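Local structure of probable eukaryotic D-amino acid tRNA deacylase, LMAJ005534AAA (Leishmania major, 1TC5) at residues V32-R36 with Y165-I170. The protein probably hydrolyses D-tyrosyl-tRNA(Tyr) to D-tyrosine and free tRNA, as a homodimeric and highly divergent member of the DTD deacylase family. Numbering follows the deposited sequence.
Sequences VRAGR and YNSRVI
Tyr-165 runs alongside Arg-36, both side chains pointing the same way, and its CE2 comes 3.4 Å from Arg-36 NH2. The tyrosine CD2 lies over the centre of one guanidinium face, but the two planes are turned 64° apart, so this is a tilted contact and not a flat stack. Arg-36 NH2 also hydrogen-bonds to the carbonyl O of Phe-74, outside this contact. Nearer the backbone, Tyr-165 CB packs 3.5 Å from Arg-36 O. The chain then turns through Asn-166 and Ser-167 and comes back at Arg-168, whose side chain bends at CG-CD (chi3 -90°) and brings its guanidinium up against the 33-35 backbone. Its NH2 sits 3.8 Å from Gly-35 N, near the guanidinium plane; no hydrogen bond joins them. Asp-93 links the two instead: its OD2 takes a salt bridge from Arg-168 NE and a hydrogen bond from Gly-35 N, while OD1 receives Asn-166 N. Two sheets of the deacylase fold meet here: within this chain 31-34 is an edge strand of a three-stranded antiparallel sheet, and 169-171 an edge strand of the five-stranded mixed sheet, next to and parallel with 93-98. Ile-170 fills the apolar end. A chi1 of -51° sets CG2 opposite the backbone N, and this methyl slides past Val-32 CG2 at 3.3 Å, tighter than normal van der Waals contact. Ile-170 CG1 rests 3.5 Å from Arg-33 O and also meets Ala-34 CB.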
loop_
_atom_site.group_PDB
_atom_site.type_symbol
_atom_site.label_atom_id
_atom_site.label_comp_id
_atom_site.label_asym_id
_atom_site.label_seq_id
_atom_site.Cartn_x
_atom_site.Cartn_y
_atom_site.Cartn_z
ATOM N N VAL A 32 12.516 -10.970 -7.423
ATOM C CA VAL A 32 12.581 -10.317 -8.727
ATOM C C VAL A 32 12.437 -8.803 -8.524
ATOM O O VAL A 32 11.750 -8.323 -7.583
ATOM C CB VAL A 32 11.502 -10.856 -9.688
ATOM C CG1 VAL A 32 11.740 -12.313 -9.957
ATOM C CG2 VAL A 32 10.088 -10.680 -9.122
ATOM N N ARG A 33 13.072 -8.052 -9.413
ATOM C CA ARG A 33 13.255 -6.636 -9.215
ATOM C C ARG A 33 12.537 -5.782 -10.241
ATOM O O ARG A 33 12.418 -6.150 -11.431
ATOM C CB ARG A 33 14.744 -6.330 -9.265
ATOM C CG ARG A 33 15.516 -6.953 -8.114
ATOM C CD ARG A 33 16.885 -6.346 -7.969
ATOM N NE ARG A 33 16.763 -4.932 -7.621
ATOM C CZ ARG A 33 17.776 -4.098 -7.450
ATOM N NH1 ARG A 33 19.024 -4.521 -7.584
ATOM N NH2 ARG A 33 17.537 -2.839 -7.123
ATOM N N ALA A 34 12.085 -4.627 -9.762
ATOM C CA ALA A 34 11.633 -3.541 -10.619
ATOM C C ALA A 34 12.273 -2.218 -10.219
ATOM O O ALA A 34 12.592 -1.990 -9.047
ATOM C CB ALA A 34 10.106 -3.415 -10.555
ATOM N N GLY A 35 12.442 -1.338 -11.210
ATOM C CA GLY A 35 12.856 0.032 -10.946
ATOM C C GLY A 35 11.668 0.974 -10.872
ATOM O O GLY A 35 10.582 0.606 -10.411
ATOM N N ARG A 36 11.877 2.197 -11.348
ATOM C CA ARG A 36 10.892 3.239 -11.192
ATOM C C ARG A 36 9.649 2.949 -12.011
ATOM O O ARG A 36 9.717 2.514 -13.158
ATOM C CB ARG A 36 11.436 4.598 -11.582
ATOM C CG ARG A 36 10.470 5.742 -11.230
ATOM C CD ARG A 36 11.158 7.079 -11.145
ATOM N NE ARG A 36 11.393 7.597 -12.473
ATOM C CZ ARG A 36 12.575 7.918 -13.013
ATOM N NH1 ARG A 36 13.727 7.782 -12.373
ATOM N NH2 ARG A 36 12.585 8.394 -14.233
ATOM N N TYR A 165 14.784 1.577 -14.412
ATOM C CA TYR A 165 13.593 1.027 -15.049
ATOM C C TYR A 165 13.978 0.492 -16.441
ATOM O O TYR A 165 15.014 0.888 -17.010
ATOM C CB TYR A 165 12.508 2.117 -15.172
ATOM C CG TYR A 165 13.039 3.400 -15.799
ATOM C CD1 TYR A 165 13.133 3.530 -17.184
ATOM C CD2 TYR A 165 13.474 4.455 -15.011
ATOM C CE1 TYR A 165 13.644 4.669 -17.769
ATOM C CE2 TYR A 165 13.984 5.619 -15.590
ATOM C CZ TYR A 165 14.079 5.702 -16.978
ATOM O OH TYR A 165 14.573 6.833 -17.578
ATOM N N ASN A 166 13.161 -0.409 -16.987
ATOM C CA ASN A 166 13.426 -1.017 -18.297
ATOM C C ASN A 166 12.173 -1.656 -18.922
ATOM O O ASN A 166 12.210 -2.754 -19.453
ATOM C CB ASN A 166 14.565 -2.044 -18.221
ATOM C CG ASN A 166 15.084 -2.445 -19.599
ATOM O OD1 ASN A 166 15.523 -3.589 -19.816
ATOM N ND2 ASN A 166 15.015 -1.517 -20.542
ATOM N N SER A 167 11.059 -0.938 -18.852
ATOM C CA SER A 167 9.795 -1.363 -19.451
ATOM C C SER A 167 9.338 -2.736 -18.939
ATOM O O SER A 167 8.762 -3.523 -19.686
ATOM C CB SER A 167 9.856 -1.347 -20.990
ATOM O OG SER A 167 10.200 -0.084 -21.515
ATOM N N ARG A 168 9.561 -3.002 -17.654
ATOM C CA ARG A 168 9.251 -4.318 -17.076
ATOM C C ARG A 168 7.811 -4.429 -16.658
ATOM O O ARG A 168 7.168 -3.434 -16.338
ATOM C CB ARG A 168 10.170 -4.626 -15.897
ATOM C CG ARG A 168 11.596 -4.771 -16.354
ATOM C CD ARG A 168 12.563 -5.204 -15.300
ATOM N NE ARG A 168 13.099 -4.035 -14.646
ATOM C CZ ARG A 168 14.310 -3.532 -14.809
ATOM N NH1 ARG A 168 15.254 -4.117 -15.545
ATOM N NH2 ARG A 168 14.587 -2.408 -14.179
ATOM N N VAL A 169 7.290 -5.649 -16.709
ATOM C CA VAL A 169 6.015 -5.984 -16.088
ATOM C C VAL A 169 6.321 -7.224 -15.231
ATOM O O VAL A 169 6.381 -8.357 -15.739
ATOM C CB VAL A 169 4.900 -6.259 -17.139
ATOM C CG1 VAL A 169 3.641 -6.740 -16.458
ATOM C CG2 VAL A 169 4.618 -5.038 -17.968
ATOM N N ILE A 170 6.577 -6.961 -13.949
ATOM C CA ILE A 170 6.900 -7.970 -12.965
ATOM C C ILE A 170 5.623 -8.282 -12.221
ATOM O O ILE A 170 4.857 -7.384 -11.934
ATOM C CB ILE A 170 7.985 -7.469 -11.966
ATOM C CG1 ILE A 170 9.209 -6.901 -12.694
ATOM C CG2 ILE A 170 8.388 -8.591 -11.028
ATOM C CD1 ILE A 170 9.869 -7.850 -13.726
#